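Local structure of peptide amidase (Stenotrophomonas maltophilia, 1M22) at residues Ile215-Ser220 and Thr324-Glu329; Ala264-Gln269 and Lys472-Ala477; Thr281-Tyr286 and Pro432-Ser437; Val449-Ile454 and Tyr478-Arg483. The protein probably hydrolyses carboxamide bonds as a serine hydrolase of the amidase signature family. All blocks are in the same frame, centred on the assembly; numbering follows the deposited sequence.

Contact 1 (Ile215-Ser220 and Thr324-Glu329); sequences IPISFS and TLLLYE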
loop_
_atom_site.group_PDB
_atom_site.type_symbol
_atom_site.label_atom_id
_atom_site.label_comp_id
_atom_site.label_asym_id
_atom_site.label_seq_id
_atom_site.Cartn_x
_atom_site.Cartn_y
_atom_site.Cartn_z
ATOM N N ILE A 215 -8.326 2.870 -10.360
ATOM C CA ILE A 215 -9.400 3.810 -10.023
ATOM C C ILE A 215 -8.677 4.822 -9.147
ATOM O O ILE A 215 -8.126 4.482 -8.101
ATOM C CB ILE A 215 -10.543 3.117 -9.261
ATOM C CG1 ILE A 215 -11.187 2.074 -10.177
ATOM C CG2 ILE A 215 -11.575 4.147 -8.806
ATOM C CD1 ILE A 215 -12.337 1.313 -9.551
ATOM N N PRO A 216 -8.685 6.092 -9.556
ATOM C CA PRO A 216 -7.989 7.135 -8.808
ATOM C C PRO A 216 -8.684 7.961 -7.749
ATOM O O PRO A 216 -9.877 7.836 -7.479
ATOM C CB PRO A 216 -7.511 8.041 -9.923
ATOM C CG PRO A 216 -8.765 8.097 -10.787
ATOM C CD PRO A 216 -9.226 6.632 -10.819
ATOM N N ILE A 217 -7.860 8.807 -7.145
ATOM C CA ILE A 217 -8.308 9.825 -6.215
ATOM C C ILE A 217 -7.533 11.051 -6.692
ATOM O O ILE A 217 -8.118 11.988 -7.217
ATOM C CB ILE A 217 -7.955 9.584 -4.730
ATOM C CG1 ILE A 217 -8.772 8.421 -4.163
ATOM C CG2 ILE A 217 -8.288 10.852 -3.930
ATOM C CD1 ILE A 217 -8.499 8.140 -2.695
ATOM N N SER A 218 -6.207 11.005 -6.580
ATOM C CA SER A 218 -5.351 12.135 -6.945
ATOM C C SER A 218 -4.155 11.823 -7.853
ATOM O O SER A 218 -3.297 11.012 -7.503
ATOM C CB SER A 218 -4.838 12.767 -5.651
ATOM O OG SER A 218 -3.762 13.657 -5.873
ATOM N N PHE A 219 -4.066 12.475 -9.006
ATOM C CA PHE A 219 -2.912 12.216 -9.855
ATOM C C PHE A 219 -1.657 12.817 -9.224
ATOM O O PHE A 219 -0.541 12.400 -9.527
ATOM C CB PHE A 219 -3.131 12.746 -11.280
ATOM C CG PHE A 219 -3.527 14.188 -11.354
ATOM C CD1 PHE A 219 -2.610 15.197 -11.090
ATOM C CD2 PHE A 219 -4.821 14.537 -11.718
ATOM C CE1 PHE A 219 -2.980 16.540 -11.193
ATOM C CE2 PHE A 219 -5.200 15.874 -11.823
ATOM C CZ PHE A 219 -4.280 16.874 -11.560
ATOM N N SER A 220 -1.832 13.780 -8.326
ATOM C CA SER A 220 -0.691 14.392 -7.660
ATOM C C SER A 220 -0.077 13.512 -6.569
ATOM O O SER A 220 1.139 13.552 -6.356
ATOM C CB SER A 220 -1.091 15.733 -7.033
ATOM O OG SER A 220 -1.378 16.706 -8.025
ATOM N N THR A 324 -8.432 20.373 -0.622
ATOM C CA THR A 324 -8.877 21.013 -1.848
ATOM C C THR A 324 -8.408 20.293 -3.109
ATOM O O THR A 324 -9.214 19.982 -3.987
ATOM C CB THR A 324 -8.391 22.475 -1.907
ATOM O OG1 THR A 324 -8.985 23.217 -0.834
ATOM C CG2 THR A 324 -8.768 23.115 -3.233
ATOM N N LEU A 325 -7.113 20.009 -3.205
ATOM C CA LEU A 325 -6.613 19.359 -4.410
ATOM C C LEU A 325 -7.203 17.964 -4.614
ATOM O O LEU A 325 -7.458 17.561 -5.746
ATOM C CB LEU A 325 -5.075 19.320 -4.402
ATOM C CG LEU A 325 -4.319 18.321 -3.529
ATOM C CD1 LEU A 325 -4.159 17.002 -4.280
ATOM C CD2 LEU A 325 -2.950 18.889 -3.192
ATOM N N LEU A 326 -7.438 17.235 -3.527
ATOM C CA LEU A 326 -8.010 15.897 -3.642
ATOM C C LEU A 326 -9.429 15.930 -4.212
ATOM O O LEU A 326 -9.783 15.101 -5.045
ATOM C CB LEU A 326 -8.019 15.191 -2.281
ATOM C CG LEU A 326 -6.656 14.855 -1.669
ATOM C CD1 LEU A 326 -6.856 14.140 -0.341
ATOM C CD2 LEU A 326 -5.861 13.983 -2.623
ATOM N N LEU A 327 -10.237 16.887 -3.765
ATOM C CA LEU A 327 -11.605 16.999 -4.256
ATOM C C LEU A 327 -11.628 17.275 -5.757
ATOM O O LEU A 327 -12.353 16.621 -6.502
ATOM C CB LEU A 327 -12.348 18.110 -3.506
ATOM C CG LEU A 327 -12.669 17.833 -2.035
ATOM C CD1 LEU A 327 -13.117 19.116 -1.353
ATOM C CD2 LEU A 327 -13.748 16.765 -1.936
ATOM N N TYR A 328 -10.825 18.237 -6.199
ATOM C CA TYR A 328 -10.774 18.577 -7.614
ATOM C C TYR A 328 -10.229 17.441 -8.470
ATOM O O TYR A 328 -10.794 17.103 -9.509
ATOM C CB TYR A 328 -9.904 19.817 -7.844
ATOM C CG TYR A 328 -10.589 21.135 -7.560
ATOM C CD1 TYR A 328 -10.802 21.568 -6.254
ATOM C CD2 TYR A 328 -11.006 21.960 -8.605
ATOM C CE1 TYR A 328 -11.410 22.798 -5.991
ATOM C CE2 TYR A 328 -11.616 23.189 -8.355
ATOM C CZ TYR A 328 -11.812 23.599 -7.047
ATOM O OH TYR A 328 -12.401 24.818 -6.791
ATOM N N GLU A 329 -9.124 16.849 -8.032
ATOM C CA GLU A 329 -8.516 15.777 -8.799
ATOM C C GLU A 329 -9.350 14.503 -8.809
ATOM O O GLU A 329 -9.324 13.754 -9.783
ATOM C CB GLU A 329 -7.097 15.514 -8.284
ATOM C CG GLU A 329 -6.175 16.711 -8.512
ATOM C CD GLU A 329 -4.730 16.452 -8.142
ATOM O OE1 GLU A 329 -4.385 15.290 -7.823
ATOM O OE2 GLU A 329 -3.932 17.414 -8.175
#

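Contact 2 (Ala264-Gln269 and Lys472-Ala477); sequences ARLDPQ and KLIEMA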
loop_
_atom_site.group_PDB
_atom_site.type_symbol
_atom_site.label_atom_id
_atom_site.label_comp_id
_atom_site.label_asym_id
_atom_site.label_seq_id
_atom_site.Cartn_x
_atom_site.Cartn_y
_atom_site.Cartn_z
ATOM N N ALA A 264 19.281 -5.509 -4.974
ATOM C CA ALA A 264 20.719 -5.291 -4.855
ATOM C C ALA A 264 20.986 -4.349 -3.680
ATOM O O ALA A 264 22.107 -4.263 -3.181
ATOM C CB ALA A 264 21.271 -4.686 -6.144
ATOM N N ARG A 265 19.945 -3.646 -3.241
ATOM C CA ARG A 265 20.060 -2.703 -2.133
ATOM C C ARG A 265 19.777 -3.340 -0.774
ATOM O O ARG A 265 19.722 -2.647 0.244
ATOM C CB ARG A 265 19.114 -1.518 -2.359
ATOM C CG ARG A 265 19.493 -0.624 -3.541
ATOM C CD ARG A 265 20.626 0.338 -3.189
ATOM N NE ARG A 265 21.901 -0.339 -2.956
ATOM C CZ ARG A 265 22.615 -0.937 -3.904
ATOM N NH1 ARG A 265 22.185 -0.948 -5.159
ATOM N NH2 ARG A 265 23.765 -1.522 -3.598
ATOM N N LEU A 266 19.593 -4.658 -0.753
ATOM C CA LEU A 266 19.344 -5.366 0.499
ATOM C C LEU A 266 20.707 -5.585 1.164
ATOM O O LEU A 266 21.244 -6.696 1.199
ATOM C CB LEU A 266 18.634 -6.694 0.222
ATOM C CG LEU A 266 17.272 -6.537 -0.470
ATOM C CD1 LEU A 266 16.727 -7.905 -0.841
ATOM C CD2 LEU A 266 16.294 -5.792 0.437
ATOM N N ASP A 267 21.251 -4.493 1.687
ATOM C CA ASP A 267 22.560 -4.473 2.330
ATOM C C ASP A 267 22.442 -4.471 3.855
ATOM O O ASP A 267 21.935 -3.516 4.435
ATOM C CB ASP A 267 23.300 -3.212 1.873
ATOM C CG ASP A 267 24.747 -3.182 2.313
ATOM O OD1 ASP A 267 25.128 -3.971 3.199
ATOM O OD2 ASP A 267 25.505 -2.349 1.771
ATOM N N PRO A 268 22.918 -5.538 4.522
ATOM C CA PRO A 268 22.845 -5.611 5.985
ATOM C C PRO A 268 23.670 -4.528 6.695
ATOM O O PRO A 268 23.520 -4.305 7.896
ATOM C CB PRO A 268 23.331 -7.030 6.284
ATOM C CG PRO A 268 24.277 -7.301 5.169
ATOM C CD PRO A 268 23.543 -6.753 3.970
ATOM N N GLN A 269 24.541 -3.859 5.943
ATOM C CA GLN A 269 25.358 -2.775 6.485
ATOM C C GLN A 269 24.816 -1.450 5.944
ATOM O O GLN A 269 25.500 -0.425 5.955
ATOM C CB GLN A 269 26.823 -2.951 6.074
ATOM C CG GLN A 269 27.480 -4.191 6.669
ATOM C CD GLN A 269 28.971 -4.269 6.390
ATOM O OE1 GLN A 269 29.652 -5.182 6.858
ATOM N NE2 GLN A 269 29.483 -3.312 5.625
ATOM N N LYS A 472 18.064 4.010 -1.286
ATOM C CA LYS A 472 18.616 4.301 0.033
ATOM C C LYS A 472 17.657 3.906 1.152
ATOM O O LYS A 472 18.074 3.362 2.176
ATOM C CB LYS A 472 18.950 5.793 0.147
ATOM C CG LYS A 472 19.586 6.183 1.472
ATOM C CD LYS A 472 19.688 7.695 1.632
ATOM C CE LYS A 472 20.595 8.323 0.588
ATOM N NZ LYS A 472 20.693 9.799 0.773
ATOM N N LEU A 473 16.369 4.180 0.966
ATOM C CA LEU A 473 15.395 3.826 1.991
ATOM C C LEU A 473 15.346 2.321 2.195
ATOM O O LEU A 473 15.220 1.844 3.319
ATOM C CB LEU A 473 14.001 4.339 1.624
ATOM C CG LEU A 473 13.792 5.852 1.692
ATOM C CD1 LEU A 473 12.325 6.169 1.425
ATOM C CD2 LEU A 473 14.201 6.377 3.064
ATOM N N ILE A 474 15.451 1.570 1.104
ATOM C CA ILE A 474 15.427 0.119 1.198
ATOM C C ILE A 474 16.662 -0.397 1.935
ATOM O O ILE A 474 16.554 -1.288 2.781
ATOM C CB ILE A 474 15.318 -0.519 -0.202
ATOM C CG1 ILE A 474 13.901 -0.302 -0.738
ATOM C CG2 ILE A 474 15.644 -2.011 -0.137
ATOM C CD1 ILE A 474 13.704 -0.709 -2.186
ATOM N N GLU A 475 17.831 0.163 1.628
ATOM C CA GLU A 475 19.067 -0.247 2.297
ATOM C C GLU A 475 18.937 -0.053 3.803
ATOM O O GLU A 475 19.294 -0.929 4.592
ATOM C CB GLU A 475 20.266 0.594 1.849
ATOM C CG GLU A 475 20.584 0.614 0.376
ATOM C CD GLU A 475 21.847 1.413 0.093
ATOM O OE1 GLU A 475 21.993 2.521 0.663
ATOM O OE2 GLU A 475 22.689 0.940 -0.697
ATOM N N MET A 476 18.446 1.119 4.197
ATOM C CA MET A 476 18.298 1.443 5.607
ATOM C C MET A 476 17.246 0.595 6.307
ATOM O O MET A 476 17.476 0.088 7.410
ATOM C CB MET A 476 17.986 2.934 5.752
ATOM C CG MET A 476 19.148 3.813 5.293
ATOM S SD MET A 476 18.863 5.589 5.403
ATOM C CE MET A 476 18.966 5.829 7.081
ATOM N N ALA A 477 16.095 0.434 5.663
ATOM C CA ALA A 477 15.010 -0.358 6.224
ATOM C C ALA A 477 15.419 -1.823 6.361
ATOM O O ALA A 477 15.112 -2.473 7.357
ATOM C CB ALA A 477 13.770 -0.233 5.346
HETATM O O HOH W 1 24.724 -1.050 -0.762
#

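Contact 3 (Thr281-Tyr286 and Pro432-Ser437); sequences TPLLKY and PGESYS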
loop_
_atom_site.group_PDB
_atom_site.type_symbol
_atom_site.label_atom_id
_atom_site.label_comp_id
_atom_site.label_asym_id
_atom_site.label_seq_id
_atom_site.Cartn_x
_atom_site.Cartn_y
_atom_site.Cartn_z
ATOM N N THR A 281 7.113 14.403 17.642
ATOM C CA THR A 281 5.681 14.681 17.621
ATOM C C THR A 281 5.080 13.943 18.808
ATOM O O THR A 281 5.738 13.092 19.414
ATOM C CB THR A 281 4.984 14.164 16.336
ATOM O OG1 THR A 281 4.775 12.751 16.434
ATOM C CG2 THR A 281 5.820 14.473 15.103
ATOM N N PRO A 282 3.825 14.260 19.159
ATOM C CA PRO A 282 3.152 13.608 20.287
ATOM C C PRO A 282 3.048 12.089 20.153
ATOM O O PRO A 282 2.839 11.390 21.142
ATOM C CB PRO A 282 1.782 14.281 20.300
ATOM C CG PRO A 282 2.091 15.660 19.814
ATOM C CD PRO A 282 3.018 15.384 18.652
ATOM N N LEU A 283 3.199 11.579 18.934
ATOM C CA LEU A 283 3.103 10.140 18.712
ATOM C C LEU A 283 4.193 9.378 19.465
ATOM O O LEU A 283 4.036 8.196 19.769
ATOM C CB LEU A 283 3.179 9.832 17.213
ATOM C CG LEU A 283 2.833 8.405 16.777
ATOM C CD1 LEU A 283 1.443 8.025 17.279
ATOM C CD2 LEU A 283 2.893 8.313 15.254
ATOM N N LEU A 284 5.298 10.056 19.771
ATOM C CA LEU A 284 6.391 9.422 20.504
ATOM C C LEU A 284 5.967 9.092 21.933
ATOM O O LEU A 284 6.559 8.223 22.577
ATOM C CB LEU A 284 7.615 10.343 20.553
ATOM C CG LEU A 284 8.307 10.721 19.242
ATOM C CD1 LEU A 284 9.457 11.675 19.542
ATOM C CD2 LEU A 284 8.820 9.473 18.539
ATOM N N LYS A 285 4.944 9.787 22.422
ATOM C CA LYS A 285 4.456 9.574 23.783
ATOM C C LYS A 285 3.161 8.769 23.837
ATOM O O LYS A 285 2.522 8.672 24.885
ATOM C CB LYS A 285 4.260 10.919 24.486
ATOM C CG LYS A 285 5.493 11.811 24.467
ATOM C CD LYS A 285 6.739 11.084 24.961
ATOM C CE LYS A 285 6.621 10.664 26.419
ATOM N NZ LYS A 285 7.847 9.951 26.882
ATOM N N TYR A 286 2.777 8.201 22.700
ATOM C CA TYR A 286 1.580 7.377 22.612
ATOM C C TYR A 286 1.758 6.245 23.625
ATOM O O TYR A 286 2.862 5.727 23.796
ATOM C CB TYR A 286 1.459 6.844 21.181
ATOM C CG TYR A 286 0.278 5.943 20.901
ATOM C CD1 TYR A 286 0.361 4.568 21.109
ATOM C CD2 TYR A 286 -0.908 6.460 20.377
ATOM C CE1 TYR A 286 -0.704 3.727 20.795
ATOM C CE2 TYR A 286 -1.980 5.628 20.063
ATOM C CZ TYR A 286 -1.868 4.264 20.272
ATOM O OH TYR A 286 -2.912 3.434 19.934
ATOM N N PRO A 432 -3.032 11.600 16.981
ATOM C CA PRO A 432 -2.246 12.831 16.834
ATOM C C PRO A 432 -0.739 12.590 16.754
ATOM O O PRO A 432 -0.191 11.773 17.493
ATOM C CB PRO A 432 -2.627 13.631 18.078
ATOM C CG PRO A 432 -4.027 13.181 18.351
ATOM C CD PRO A 432 -3.919 11.690 18.152
ATOM N N GLY A 433 -0.076 13.301 15.847
ATOM C CA GLY A 433 1.362 13.158 15.720
ATOM C C GLY A 433 1.887 12.324 14.565
ATOM O O GLY A 433 3.094 12.110 14.477
ATOM N N GLU A 434 1.010 11.846 13.686
ATOM C CA GLU A 434 1.464 11.047 12.547
ATOM C C GLU A 434 2.249 11.935 11.589
ATOM O O GLU A 434 1.985 13.134 11.492
ATOM C CB GLU A 434 0.274 10.415 11.822
ATOM C CG GLU A 434 -0.564 9.500 12.700
ATOM C CD GLU A 434 -1.787 8.966 11.981
ATOM O OE1 GLU A 434 -2.550 9.783 11.424
ATOM O OE2 GLU A 434 -1.990 7.734 11.976
ATOM N N SER A 435 3.204 11.343 10.874
ATOM C CA SER A 435 4.042 12.093 9.944
ATOM C C SER A 435 4.013 11.622 8.490
ATOM O O SER A 435 4.523 12.322 7.610
ATOM C CB SER A 435 5.495 12.068 10.428
ATOM O OG SER A 435 5.634 12.680 11.700
ATOM N N TYR A 436 3.424 10.456 8.226
ATOM C CA TYR A 436 3.394 9.920 6.864
ATOM C C TYR A 436 2.695 10.795 5.826
ATOM O O TYR A 436 2.927 10.640 4.626
ATOM C CB TYR A 436 2.782 8.511 6.855
ATOM C CG TYR A 436 1.368 8.430 7.379
ATOM C CD1 TYR A 436 0.295 8.928 6.637
ATOM C CD2 TYR A 436 1.101 7.866 8.625
ATOM C CE1 TYR A 436 -1.008 8.867 7.128
ATOM C CE2 TYR A 436 -0.197 7.800 9.124
ATOM C CZ TYR A 436 -1.244 8.303 8.371
ATOM O OH TYR A 436 -2.527 8.254 8.869
ATOM N N SER A 437 1.848 11.714 6.273
ATOM C CA SER A 437 1.152 12.588 5.339
ATOM C C SER A 437 2.137 13.445 4.548
ATOM O O SER A 437 1.884 13.789 3.395
ATOM C CB SER A 437 0.172 13.496 6.083
ATOM O OG SER A 437 -0.504 14.360 5.181
#

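Contact 4 (Val449-Ile454 and Tyr478-Arg483); sequences VPMGQI and YAYEQR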
loop_
_atom_site.group_PDB
_atom_site.type_symbol
_atom_site.label_atom_id
_atom_site.label_comp_id
_atom_site.label_asym_id
_atom_site.label_seq_id
_atom_site.Cartn_x
_atom_site.Cartn_y
_atom_site.Cartn_z
ATOM N N VAL A 449 8.328 -0.538 8.483
ATOM C CA VAL A 449 8.855 -1.851 8.857
ATOM C C VAL A 449 8.388 -2.177 10.274
ATOM O O VAL A 449 8.423 -1.322 11.155
ATOM C CB VAL A 449 10.409 -1.864 8.857
ATOM C CG1 VAL A 449 10.922 -3.258 9.212
ATOM C CG2 VAL A 449 10.937 -1.423 7.507
ATOM N N PRO A 450 7.940 -3.418 10.511
ATOM C CA PRO A 450 7.486 -3.792 11.855
ATOM C C PRO A 450 8.559 -3.528 12.910
ATOM O O PRO A 450 9.725 -3.868 12.707
ATOM C CB PRO A 450 7.191 -5.279 11.711
ATOM C CG PRO A 450 6.706 -5.381 10.299
ATOM C CD PRO A 450 7.697 -4.511 9.551
ATOM N N MET A 451 8.176 -2.926 14.033
ATOM C CA MET A 451 9.151 -2.663 15.081
ATOM C C MET A 451 8.734 -3.190 16.451
ATOM O O MET A 451 9.414 -2.956 17.448
ATOM C CB MET A 451 9.473 -1.166 15.164
ATOM C CG MET A 451 8.431 -0.292 15.820
ATOM S SD MET A 451 9.210 1.273 16.305
ATOM C CE MET A 451 10.338 0.691 17.417
ATOM N N GLY A 452 7.620 -3.912 16.495
ATOM C CA GLY A 452 7.165 -4.464 17.756
ATOM C C GLY A 452 5.659 -4.447 17.886
ATOM O O GLY A 452 4.936 -4.306 16.900
ATOM N N GLN A 453 5.186 -4.597 19.116
ATOM C CA GLN A 453 3.759 -4.595 19.386
ATOM C C GLN A 453 3.484 -3.942 20.727
ATOM O O GLN A 453 4.369 -3.846 21.577
ATOM C CB GLN A 453 3.212 -6.029 19.424
ATOM C CG GLN A 453 3.318 -6.796 18.116
ATOM C CD GLN A 453 2.784 -8.217 18.221
ATOM O OE1 GLN A 453 2.704 -8.937 17.224
ATOM N NE2 GLN A 453 2.420 -8.627 19.432
ATOM N N ILE A 454 2.254 -3.475 20.892
ATOM C CA ILE A 454 1.799 -2.888 22.144
ATOM C C ILE A 454 0.519 -3.661 22.441
ATOM O O ILE A 454 -0.431 -3.628 21.656
ATOM C CB ILE A 454 1.472 -1.384 22.008
ATOM C CG1 ILE A 454 2.742 -0.602 21.661
ATOM C CG2 ILE A 454 0.869 -0.867 23.316
ATOM C CD1 ILE A 454 2.518 0.881 21.432
ATOM N N TYR A 478 16.115 -2.344 5.357
ATOM C CA TYR A 478 16.566 -3.729 5.395
ATOM C C TYR A 478 17.567 -3.933 6.532
ATOM O O TYR A 478 17.475 -4.902 7.285
ATOM C CB TYR A 478 17.219 -4.108 4.067
ATOM C CG TYR A 478 17.708 -5.535 4.012
ATOM C CD1 TYR A 478 16.813 -6.598 3.881
ATOM C CD2 TYR A 478 19.070 -5.827 4.094
ATOM C CE1 TYR A 478 17.262 -7.916 3.832
ATOM C CE2 TYR A 478 19.529 -7.144 4.047
ATOM C CZ TYR A 478 18.620 -8.180 3.915
ATOM O OH TYR A 478 19.059 -9.485 3.862
ATOM N N ALA A 479 18.524 -3.019 6.654
ATOM C CA ALA A 479 19.532 -3.119 7.707
ATOM C C ALA A 479 18.872 -3.112 9.084
ATOM O O ALA A 479 19.284 -3.842 9.986
ATOM C CB ALA A 479 20.524 -1.970 7.590
ATOM N N TYR A 480 17.851 -2.278 9.251
ATOM C CA TYR A 480 17.138 -2.211 10.521
ATOM C C TYR A 480 16.385 -3.518 10.770
ATOM O O TYR A 480 16.449 -4.097 11.856
ATOM C CB TYR A 480 16.134 -1.054 10.519
ATOM C CG TYR A 480 15.150 -1.138 11.664
ATOM C CD1 TYR A 480 15.536 -0.831 12.969
ATOM C CD2 TYR A 480 13.859 -1.619 11.457
ATOM C CE1 TYR A 480 14.661 -1.012 14.040
ATOM C CE2 TYR A 480 12.980 -1.804 12.518
ATOM C CZ TYR A 480 13.386 -1.502 13.803
ATOM O OH TYR A 480 12.522 -1.724 14.851
ATOM N N GLU A 481 15.671 -3.976 9.749
ATOM C CA GLU A 481 14.888 -5.196 9.838
ATOM C C GLU A 481 15.730 -6.421 10.174
ATOM O O GLU A 481 15.339 -7.251 10.999
ATOM C CB GLU A 481 14.169 -5.429 8.512
ATOM C CG GLU A 481 13.348 -6.698 8.463
ATOM C CD GLU A 481 13.063 -7.129 7.039
ATOM O OE1 GLU A 481 14.034 -7.335 6.281
ATOM O OE2 GLU A 481 11.877 -7.261 6.679
ATOM N N GLN A 482 16.886 -6.538 9.536
ATOM C CA GLN A 482 17.735 -7.697 9.758
ATOM C C GLN A 482 18.313 -7.839 11.155
ATOM O O GLN A 482 18.646 -8.948 11.571
ATOM C CB GLN A 482 18.842 -7.735 8.707
ATOM C CG GLN A 482 18.316 -8.030 7.310
ATOM C CD GLN A 482 17.476 -9.297 7.261
ATOM O OE1 GLN A 482 16.257 -9.249 7.081
ATOM N NE2 GLN A 482 18.128 -10.439 7.431
ATOM N N ARG A 483 18.440 -6.743 11.894
ATOM C CA ARG A 483 18.963 -6.872 13.245
ATOM C C ARG A 483 17.858 -6.883 14.296
ATOM O O ARG A 483 18.123 -7.091 15.477
ATOM C CB ARG A 483 19.997 -5.780 13.554
ATOM C CG ARG A 483 19.531 -4.344 13.481
ATOM C CD ARG A 483 20.684 -3.435 13.914
ATOM N NE ARG A 483 21.017 -3.645 15.323
ATOM C CZ ARG A 483 22.252 -3.741 15.816
ATOM N NH1 ARG A 483 23.310 -3.651 15.020
ATOM N NH2 ARG A 483 22.425 -3.926 17.117
#

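Contact 1 (Ile215-Ser220 and Thr324-Glu329)
Beside the active site, the loop joining strands 200-203 and 223-228 wraps Ser218, Phe219 and Ser220 around the carboxylate of Glu329 on helix 319-340. OE1 of Glu329 accepts from Ser218 OG, which is anti to its own backbone N (chi1 166°), at 2.6 Å and from the backbone N of Ser220 at 3.0 Å, the two donors arriving from opposite faces of the carboxylate plane. OE2 receives Ser220 OG at 2.7 Å on its syn lone pair, and Tyr385 OH is a further partner. Small hydroxyl side chains suit these places because they bring donors close without bulk. The Phe219 ring lies nearly parallel to the carboxylate, their planes 12° apart, while Glu329 CG makes a CH-pi contact over the same ring, 3.9 Å from the Phe219 centroid. Ser218 CB also presses tightly on Leu326 CD2 at 3.4 Å, and Ile217 CG2 meets that same methyl group more loosely. Ile217 lies about 6 Å, side chain to side chain, from the catalytic Ser165 and Ser189, and a bound buffer molecule touches Phe219. So many donors around one buried carboxylate would be expected to stabilise its ionised form and fix the loop's course.

Contact 2 (Ala264-Gln269 and Lys472-Ala477)
Two successive bends turn the side chain of Arg265 back along Glu475: chi2 (-79°) swings CD round, and chi3 (68°) sets NE beside the carboxylate. Glu475, extended beyond CG, lies alongside and points the same way. NE of Arg265 donates to Glu475 OE2 at 2.7 Å, a short but bent salt bridge (136° at the hydrogen) that meets the oxygen on its anti side and out of the carboxylate plane. The two flat groups are steeply inclined, so one guanidinium nitrogen does the work rather than a two-pronged pair. A water completes the network, accepting from Arg265 NH2 at 3.0 Å and donating to Glu475 OE2 and Asp267 OD2. Asp267 uses its other oxygen, OD1, to accept from Gln269 N at 2.8 Å, an Asx turn that shapes the loop leading to strand 275-279. The backbones also come close: Glu475 CA makes a CH...O contact of 3.2 Å with Arg265 O. Leu266 CD2 packs on Ile474 CG2 at 3.9 Å, branched apolar groups that continue onto Val231 of helix 231-241. Arg265 NH1 has Tyr260 OH as a second partner, and Lys274 makes a weak, long ion pair with Glu475 OE1. With Asp267 OD2 only 5.0 Å from Glu475 OE2, the arginine and the water probably offset the repulsion between two like charges at this surface junction of loop and helix 470-484.

Contact 3 (Thr281-Tyr286 and Pro432-Ser437)
Gly433 and Leu283 bury the most surface where an ST turn, closed by Thr281 OG1 after strand 275-279, meets the loop leading into helix 436-442. The CA atoms of Leu283 and Gly433 lie 4.6 Å apart. Glycine suits this place twice over: its phi of 102° is one that side chains resist, and a CB there would point toward the turn and clash, about 2.5 Å from Leu283 N. Pro282 CD instead comes to rest 4.0 Å from the bare Gly433 CA. Leu283 packs against the Gly433-Glu434 peptide, its CB 3.6 Å from Gly433 O; chi1 (-169°) sets CG anti to the backbone N, and chi2 (55°) then places CD1 and CD2, of which CD2 comes 4.1 Å from Glu434 CA, while Pro416 of strand 412-416 also touches the side chain. The carboxylate of Glu434 turns to another partner, Thr418 OG1. Thr281 gives the turn its polar hold, for its hydroxyl works in both directions. It accepts from Leu283 N at 3.2 Å, which shapes the start of the 3-10 segment 282-285, and it donates to the other loop: Thr281 OG1 meets Gly433 O at 2.7 Å, in the carbonyl plane and on a lone pair.

Contact 4 (Val449-Ile454 and Tyr478-Arg483)
Tyr480 and Val449 run antiparallel alongside one another, the tyrosine reaching from helix to strand. The bond from CA to CB of Tyr480 heads for the strand, and chi1 (166°) sets CG anti to the backbone N. The ring turns an edge to its neighbours: Val449 CG1 sits near the ring plane, 4.0 Å from Tyr480 CD2, and the carbonyl oxygen of Pro450 lies at the same edge, 3.9 Å from Tyr480 CE2. The side chains of Met451 and Tyr480 meet at a slant, Met451 CB lying only 3.1 Å from Tyr480 OH, a close approach of methylene to hydroxyl oxygen. The same Val449 methyl also meets the base of Glu481 at about a right angle, CG1 to Glu481 CB at 4.0 Å; the acid group beyond is occupied differently, OE2 accepting from Val231 N. The setting is a helix laid against a beta sheet: strand 446-454 pairs antiparallel with strand 457-464, and helix 470-484, next in the chain, returns to cover it. The short axes run 9.1 Å apart at 38°, so the helix follows the strand only roughly. A beta-branched valine fits the strand and offers a compact methyl to the helix, whereas the long tyrosine bridges the distance and its ring also touches Leu461 and Phe463 of the partner strand. Opposite Val459 the strand carries two residues, Met451 and Gly452, a classic beta bulge. Gly452, with a positive phi of 143°, takes a conformation that a side chain would hinder, and the flexible thioether chain of Met451 packs against Leu292 and Ala296 of helix 289-302.

Overall arrangement
Following the chain, contact 1 opens at 215-220, contact 2 at 264-269 and contact 3 at 281-286. Contact 1 closes first, at 324-329, so it crosses both of the others, tying a loop near the active site to helix 319-340. Contact 3 closes at 432-437, wholly within the long loop of contact 2, and joins the loop after strand 275-279 to the one entering helix 436-442. Strand 446-454 follows and opens contact 4, where Ile454 touches Tyr286 of contact 3. Helix 470-484 closes contact 2 with its earlier turns and contact 4 with its later ones, so these two cross and touch through Leu266 and Tyr478. Contacts 1 and 4 lie in series, on opposite sides of the chain's centre.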